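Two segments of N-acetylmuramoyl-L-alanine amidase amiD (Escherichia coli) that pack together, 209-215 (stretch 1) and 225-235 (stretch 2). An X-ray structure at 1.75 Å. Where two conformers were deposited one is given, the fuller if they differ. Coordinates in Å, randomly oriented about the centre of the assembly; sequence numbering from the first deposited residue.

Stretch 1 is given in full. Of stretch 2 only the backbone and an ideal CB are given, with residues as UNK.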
ATOM      1  N   ARG A 209     -15.340  -2.657   3.954  1.00  6.04           N
ATOM      2  CA  ARG A 209     -15.433  -3.785   3.049  1.00  6.71           C
ATOM      3  C   ARG A 209     -14.351  -3.779   1.978  1.00  7.47           C
ATOM      4  O   ARG A 209     -13.926  -4.851   1.544  1.00  5.00           O
ATOM      5  CB  ARG A 209     -16.808  -3.866   2.386  1.00  3.51           C
ATOM      6  CG  ARG A 209     -18.013  -4.095   3.345  1.00  8.03           C
ATOM      7  CD  ARG A 209     -18.099  -5.495   3.989  1.00  7.23           C
ATOM      8  NE  ARG A 209     -17.054  -5.745   4.982  1.00 12.67           N
ATOM      9  CZ  ARG A 209     -17.076  -5.352   6.265  1.00 12.95           C
ATOM     10  NH1 ARG A 209     -18.113  -4.708   6.781  1.00 13.81           N
ATOM     11  NH2 ARG A 209     -16.044  -5.624   7.043  1.00 16.41           N
ATOM     12  N   TYR A 210     -13.941  -2.579   1.568  1.00  4.79           N
ATOM     13  CA  TYR A 210     -12.825  -2.427   0.621  1.00  3.15           C
ATOM     14  C   TYR A 210     -11.487  -2.861   1.260  1.00  5.40           C
ATOM     15  O   TYR A 210     -10.626  -3.422   0.570  1.00  5.13           O
ATOM     16  CB  TYR A 210     -12.738  -1.030  -0.038  1.00  6.21           C
ATOM     17  CG  TYR A 210     -11.645  -0.999  -1.117  1.00  5.33           C
ATOM     18  CD1 TYR A 210     -11.833  -1.645  -2.345  1.00  3.63           C
ATOM     19  CD2 TYR A 210     -10.400  -0.405  -0.877  1.00  9.09           C
ATOM     20  CE1 TYR A 210     -10.843  -1.629  -3.312  1.00  4.12           C
ATOM     21  CE2 TYR A 210      -9.363  -0.433  -1.865  1.00  5.84           C
ATOM     22  CZ  TYR A 210      -9.623  -1.028  -3.070  1.00  5.32           C
ATOM     23  OH  TYR A 210      -8.630  -1.088  -4.028  1.00  8.06           O
ATOM     24  N   GLY A 211     -11.327  -2.584   2.560  1.00  5.52           N
ATOM     25  CA  GLY A 211     -10.311  -3.244   3.339  1.00  7.01           C
ATOM     26  C   GLY A 211      -9.825  -2.517   4.557  1.00  4.28           C
ATOM     27  O   GLY A 211      -9.022  -3.073   5.310  1.00  3.71           O
ATOM     28  N   TYR A 212     -10.340  -1.301   4.767  1.00  5.67           N
ATOM     29  CA  TYR A 212      -9.862  -0.429   5.842  1.00  4.17           C
ATOM     30  C   TYR A 212     -10.288  -0.939   7.220  1.00  3.37           C
ATOM     31  O   TYR A 212     -11.362  -1.428   7.387  1.00  4.40           O
ATOM     32  CB  TYR A 212     -10.280   1.064   5.624  1.00  4.34           C
ATOM     33  CG  TYR A 212      -9.540   1.735   4.485  1.00  3.46           C
ATOM     34  CD1 TYR A 212      -8.440   2.609   4.711  1.00  2.32           C
ATOM     35  CD2 TYR A 212      -9.904   1.456   3.169  1.00  5.25           C
ATOM     36  CE1 TYR A 212      -7.761   3.174   3.604  1.00  2.00           C
ATOM     37  CE2 TYR A 212      -9.277   1.988   2.105  1.00  7.58           C
ATOM     38  CZ  TYR A 212      -8.209   2.877   2.296  1.00  2.38           C
ATOM     39  OH  TYR A 212      -7.567   3.349   1.167  1.00  6.62           O
ATOM     40  N   ASP A 213      -9.460  -0.686   8.232  1.00  4.94           N
ATOM     41  CA  ASP A 213      -9.736  -1.109   9.601  1.00  4.85           C
ATOM     42  C   ASP A 213     -10.794  -0.148  10.144  1.00  9.22           C
ATOM     43  O   ASP A 213     -10.513   1.036  10.327  1.00 16.49           O
ATOM     44  CB  ASP A 213      -8.432  -0.926  10.405  1.00  7.63           C
ATOM     45  CG  ASP A 213      -8.438  -1.610  11.776  1.00 11.63           C
ATOM     46  OD1 ASP A 213      -9.320  -2.436  12.070  1.00 12.59           O
ATOM     47  OD2 ASP A 213      -7.495  -1.328  12.565  1.00 10.34           O
ATOM     48  N   VAL A 214     -12.017  -0.615  10.371  1.00  6.13           N
ATOM     49  CA  VAL A 214     -13.061   0.230  10.932  1.00  8.38           C
ATOM     50  C   VAL A 214     -13.640  -0.545  12.104  1.00 10.59           C
ATOM     51  O   VAL A 214     -14.095  -1.656  11.924  1.00 10.77           O
ATOM     52  CB  VAL A 214     -14.175   0.526   9.885  1.00  5.02           C
ATOM     53  CG1 VAL A 214     -15.389   1.221  10.523  1.00 12.17           C
ATOM     54  CG2 VAL A 214     -13.660   1.392   8.761  1.00  5.42           C
ATOM     55  N   LYS A 215     -13.571   0.026  13.310  1.00 14.88           N
ATOM     56  CA  LYS A 215     -14.089  -0.658  14.498  1.00 17.32           C
ATOM     57  C   LYS A 215     -15.441  -0.062  14.875  1.00 17.53           C
ATOM     58  O   LYS A 215     -15.689   1.103  14.553  1.00 15.95           O
ATOM     59  CB  LYS A 215     -13.083  -0.575  15.650  1.00 22.41           C
ATOM     60  CG  LYS A 215     -11.689  -1.051  15.246  1.00 23.87           C
ATOM     61  CD  LYS A 215     -10.662  -0.868  16.343  1.00 27.72           C
ATOM     62  CE  LYS A 215      -9.261  -1.216  15.839  1.00 25.65           C
ATOM     63  NZ  LYS A 215      -9.170  -2.583  15.194  1.00 24.94           N
ATOM     64  N   UNK A 225      -9.680   9.865  10.350  1.00  9.49           N
ATOM     65  CA  UNK A 225      -8.417   9.300   9.919  0.70 11.28           C
ATOM     66  C   UNK A 225      -8.640   8.193   8.884  1.00  9.79           C
ATOM     67  O   UNK A 225      -7.890   8.097   7.910  1.00  8.23           O
ATOM     68  CB  UNK A 225      -7.642   8.760  11.122  0.70 11.28           C
ATOM     69  N   UNK A 226      -9.681   7.378   9.057  1.00  4.76           N
ATOM     70  CA  UNK A 226      -9.928   6.304   8.069  1.00  7.61           C
ATOM     71  C   UNK A 226     -10.266   6.937   6.706  1.00  9.80           C
ATOM     72  O   UNK A 226      -9.727   6.540   5.676  1.00  8.83           O
ATOM     73  CB  UNK A 226     -11.062   5.386   8.531  1.00  7.61           C
ATOM     74  N   UNK A 227     -11.129   7.953   6.717  1.00  5.53           N
ATOM     75  CA  UNK A 227     -11.655   8.497   5.474  1.00  3.59           C
ATOM     76  C   UNK A 227     -10.524   9.266   4.811  1.00  5.32           C
ATOM     77  O   UNK A 227     -10.323   9.194   3.595  1.00  9.87           O
ATOM     78  CB  UNK A 227     -12.876   9.387   5.714  1.00  3.59           C
ATOM     79  N   UNK A 228      -9.756   9.957   5.638  1.00  6.06           N
ATOM     80  CA  UNK A 228      -8.578  10.686   5.191  1.00  7.77           C
ATOM     81  C   UNK A 228      -7.554   9.759   4.497  1.00 10.63           C
ATOM     82  O   UNK A 228      -7.050  10.081   3.409  1.00  8.06           O
ATOM     83  CB  UNK A 228      -7.927  11.391   6.383  1.00  7.77           C
ATOM     84  N   UNK A 229      -7.238   8.624   5.134  1.00  3.36           N
ATOM     85  CA  UNK A 229      -6.340   7.624   4.548  1.00  6.55           C
ATOM     86  C   UNK A 229      -6.804   7.200   3.117  1.00  4.18           C
ATOM     87  O   UNK A 229      -5.996   7.124   2.176  1.00  3.80           O
ATOM     88  CB  UNK A 229      -6.269   6.401   5.464  1.00  6.55           C
ATOM     89  N   UNK A 230      -8.100   6.991   2.969  1.00  4.69           N
ATOM     90  CA  UNK A 230      -8.694   6.557   1.709  1.00  6.42           C
ATOM     91  C   UNK A 230      -8.545   7.671   0.641  1.00  4.90           C
ATOM     92  O   UNK A 230      -8.183   7.415  -0.543  1.00  4.31           O
ATOM     93  CB  UNK A 230     -10.166   6.195   1.914  1.00  6.42           C
ATOM     94  N   UNK A 231      -8.800   8.904   1.086  1.00  5.89           N
ATOM     95  CA  UNK A 231      -8.738  10.075   0.199  1.00  5.86           C
ATOM     96  C   UNK A 231      -7.308  10.366  -0.228  1.00  6.36           C
ATOM     97  O   UNK A 231      -7.061  10.714  -1.399  1.00  5.33           O
ATOM     98  CB  UNK A 231      -9.334  11.304   0.890  1.00  5.86           C
ATOM     99  N   UNK A 232      -6.366  10.268   0.706  1.00  6.21           N
ATOM    100  CA  UNK A 232      -4.938  10.430   0.367  1.00  5.82           C
ATOM    101  C   UNK A 232      -4.503   9.507  -0.760  1.00  4.92           C
ATOM    102  O   UNK A 232      -3.694   9.908  -1.588  1.00  7.33           O
ATOM    103  CB  UNK A 232      -4.069  10.168   1.599  1.00  5.82           C
ATOM    104  N   UNK A 233      -5.094   8.308  -0.826  1.00  2.28           N
ATOM    105  CA  UNK A 233      -4.791   7.326  -1.871  1.00  3.73           C
ATOM    106  C   UNK A 233      -5.639   7.590  -3.152  1.00  2.00           C
ATOM    107  O   UNK A 233      -5.106   7.603  -4.276  1.00  6.15           O
ATOM    108  CB  UNK A 233      -5.049   5.913  -1.344  1.00  3.73           C
ATOM    109  N   UNK A 234      -6.943   7.813  -2.986  1.00  2.00           N
ATOM    110  CA  UNK A 234      -7.889   7.705  -4.085  1.00  2.85           C
ATOM    111  C   UNK A 234      -8.615   9.000  -4.431  1.00  4.09           C
ATOM    112  O   UNK A 234      -9.277   9.058  -5.473  1.00  5.31           O
ATOM    113  CB  UNK A 234      -8.924   6.629  -3.750  1.00  2.85           C
ATOM    114  N   UNK A 235      -8.455  10.053  -3.610  1.00  4.33           N
ATOM    115  CA  UNK A 235      -9.089  11.359  -3.899  1.00  4.92           C
ATOM    116  C   UNK A 235      -8.242  12.462  -3.253  1.00  4.90           C
ATOM    117  O   UNK A 235      -8.679  13.147  -2.330  1.00  5.06           O
ATOM    118  CB  UNK A 235     -10.528  11.407  -3.381  1.00  4.92           C
TER

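Stretch 2 is a helix through position 234, and stretch 1 lays against it the end of another helix and then a loop, with Tyr 212 reaching furthest into the contact. Position 225 has nothing of stretch 1 within reach of its CB, so this contact sets no demand there; the residue is Arg 225.

Position 226 is the nearest backbone approach, its CA 7.1 Å from the CA of Tyr 212. Its CB points toward stretch 1, 4.7 Å from Asp 213 O and 4.8 Å from Val 214 CG2. The neighbouring carbons favour a short, branched apolar chain: valine first, isoleucine perhaps. The deposited Val 226 spreads its two methyls, CG1 lying 3.9 Å from Tyr 212 CB and 4.0 Å from Val 214 CG2, while CG2 rests 3.6 Å from Asp 213 O.

Position 227 points away and 228 is out of reach, so stretch 1 leaves both free; they are Ile 227 and Met 228.

At 229 the CB points toward stretch 1 and already sits 4.0 Å from Tyr 212 CE1. Such closeness suits a small residue, alanine first, with serine or glycine conceivable. Ala 229 makes the contact with its methyl alone.

Position 230 points sideways, its CB 3.9 Å from Tyr 212 CZ, so a side chain here can run alongside the tyrosine ring rather than into it. Leucine, methionine or an aromatic would serve. Phe 230, with chi1 t, brings CD1 to 3.6 Å from Tyr 212 CE2; the ring planes stand at 85°, and Tyr 212 OH meets the phenylalanine at its edge, 3.5 Å from CD1.

Positions 231 and 232 are unconstrained here, and hold Gln 231 and Met 232.

At 233 the CB faces stretch 1, 4.4 Å from Tyr 212 OH. Polar or apolar would do. His 233 makes no hydrogen bond to it, and the tyrosine OH is satisfied elsewhere in the structure.

Position 234 points toward stretch 1 with nothing within 5.5 Å of its CB. To reach both tyrosines a long, flat side chain suits best, such as phenylalanine; methionine could reach one of the two. Phe 234, chi1 m, reaches both: CE2 lies 3.7 Å from Tyr 212 OH, and CZ 3.9 Å from Tyr 210 OH.

Position 235 leaves helical angles beyond reach of stretch 1; it is Arg 235.

Stretch 2 (225-235) RVIMAFQMHFR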
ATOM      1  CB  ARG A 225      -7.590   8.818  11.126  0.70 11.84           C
ATOM      2  CG  ARG A 225      -6.973   9.952  11.972  0.70 14.96           C
ATOM      3  CD  ARG A 225      -5.433  10.097  11.849  0.70 16.12           C
ATOM      4  NE  ARG A 225      -4.861   9.451  10.652  0.70 18.28           N
ATOM      5  CZ  ARG A 225      -3.564   9.244  10.394  0.70 13.01           C
ATOM      6  NH1 ARG A 225      -2.607   9.617  11.243  0.70 15.34           N
ATOM      7  NH2 ARG A 225      -3.237   8.620   9.264  0.70  5.93           N
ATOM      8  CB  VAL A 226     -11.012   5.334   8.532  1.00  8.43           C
ATOM      9  CG1 VAL A 226     -11.330   4.315   7.441  1.00  2.68           C
ATOM     10  CG2 VAL A 226     -10.555   4.603   9.786  1.00  7.17           C
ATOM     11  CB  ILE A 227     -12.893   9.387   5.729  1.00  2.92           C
ATOM     12  CG1 ILE A 227     -14.127   8.514   6.094  1.00  4.93           C
ATOM     13  CG2 ILE A 227     -13.224  10.161   4.473  1.00  4.77           C
ATOM     14  CD1 ILE A 227     -15.327   9.241   6.824  1.00  2.00           C
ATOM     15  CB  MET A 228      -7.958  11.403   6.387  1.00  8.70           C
ATOM     16  CG  MET A 228      -6.775  12.294   6.088  1.00 14.35           C
ATOM     17  SD  MET A 228      -6.044  12.995   7.608  1.00 18.89           S
ATOM     18  CE  MET A 228      -7.435  13.153   8.741  1.00 16.75           C
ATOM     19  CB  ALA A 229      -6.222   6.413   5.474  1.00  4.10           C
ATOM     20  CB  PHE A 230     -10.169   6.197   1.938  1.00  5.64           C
ATOM     21  CG  PHE A 230     -10.910   5.844   0.689  1.00  6.08           C
ATOM     22  CD1 PHE A 230     -10.651   4.649   0.025  1.00  7.58           C
ATOM     23  CD2 PHE A 230     -11.916   6.706   0.180  1.00  4.29           C
ATOM     24  CE1 PHE A 230     -11.344   4.315  -1.148  1.00  6.88           C
ATOM     25  CE2 PHE A 230     -12.613   6.393  -0.999  1.00  4.08           C
ATOM     26  CZ  PHE A 230     -12.314   5.188  -1.662  1.00  7.97           C
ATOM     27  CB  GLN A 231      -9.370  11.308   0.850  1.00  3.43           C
ATOM     28  CG  GLN A 231     -10.901  11.162   1.049  1.00  4.88           C
ATOM     29  CD  GLN A 231     -11.501  12.226   1.960  1.00  6.10           C
ATOM     30  OE1 GLN A 231     -10.856  12.694   2.892  1.00  5.89           O
ATOM     31  NE2 GLN A 231     -12.767  12.563   1.728  1.00  7.82           N
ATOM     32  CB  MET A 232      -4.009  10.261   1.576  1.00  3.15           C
ATOM     33  CG  MET A 232      -4.079  11.387   2.580  1.00  3.99           C
ATOM     34  SD  MET A 232      -2.772  11.264   3.805  1.00  9.38           S
ATOM     35  CE  MET A 232      -3.310   9.918   4.833  1.00 11.26           C
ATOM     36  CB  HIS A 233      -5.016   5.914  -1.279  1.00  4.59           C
ATOM     37  CG  HIS A 233      -4.550   4.773  -2.142  1.00  5.57           C
ATOM     38  ND1 HIS A 233      -4.146   3.560  -1.613  1.00  7.64           N
ATOM     39  CD2 HIS A 233      -4.484   4.637  -3.490  1.00  3.94           C
ATOM     40  CE1 HIS A 233      -3.837   2.735  -2.603  1.00  2.84           C
ATOM     41  NE2 HIS A 233      -4.052   3.363  -3.748  1.00  4.19           N
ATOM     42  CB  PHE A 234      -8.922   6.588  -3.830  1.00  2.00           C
ATOM     43  CG  PHE A 234      -8.345   5.214  -3.784  1.00  3.85           C
ATOM     44  CD1 PHE A 234      -8.023   4.555  -4.980  1.00  3.74           C
ATOM     45  CD2 PHE A 234      -8.164   4.551  -2.560  1.00  2.00           C
ATOM     46  CE1 PHE A 234      -7.511   3.279  -4.973  1.00  7.53           C
ATOM     47  CE2 PHE A 234      -7.619   3.246  -2.557  1.00 10.28           C
ATOM     48  CZ  PHE A 234      -7.319   2.610  -3.777  1.00  3.00           C
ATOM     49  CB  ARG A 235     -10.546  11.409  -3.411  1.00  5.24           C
ATOM     50  CG  ARG A 235     -11.467  12.367  -4.216  1.00  7.18           C
ATOM     51  CD  ARG A 235     -11.290  13.852  -3.862  1.00  8.94           C
ATOM     52  NE  ARG A 235     -11.563  14.085  -2.446  1.00 13.58           N
ATOM     53  CZ  ARG A 235     -12.760  14.383  -1.940  1.00  8.33           C
ATOM     54  NH1 ARG A 235     -12.893  14.562  -0.636  1.00  8.59           N
ATOM     55  NH2 ARG A 235     -13.815  14.521  -2.730  1.00  8.88           N
TER
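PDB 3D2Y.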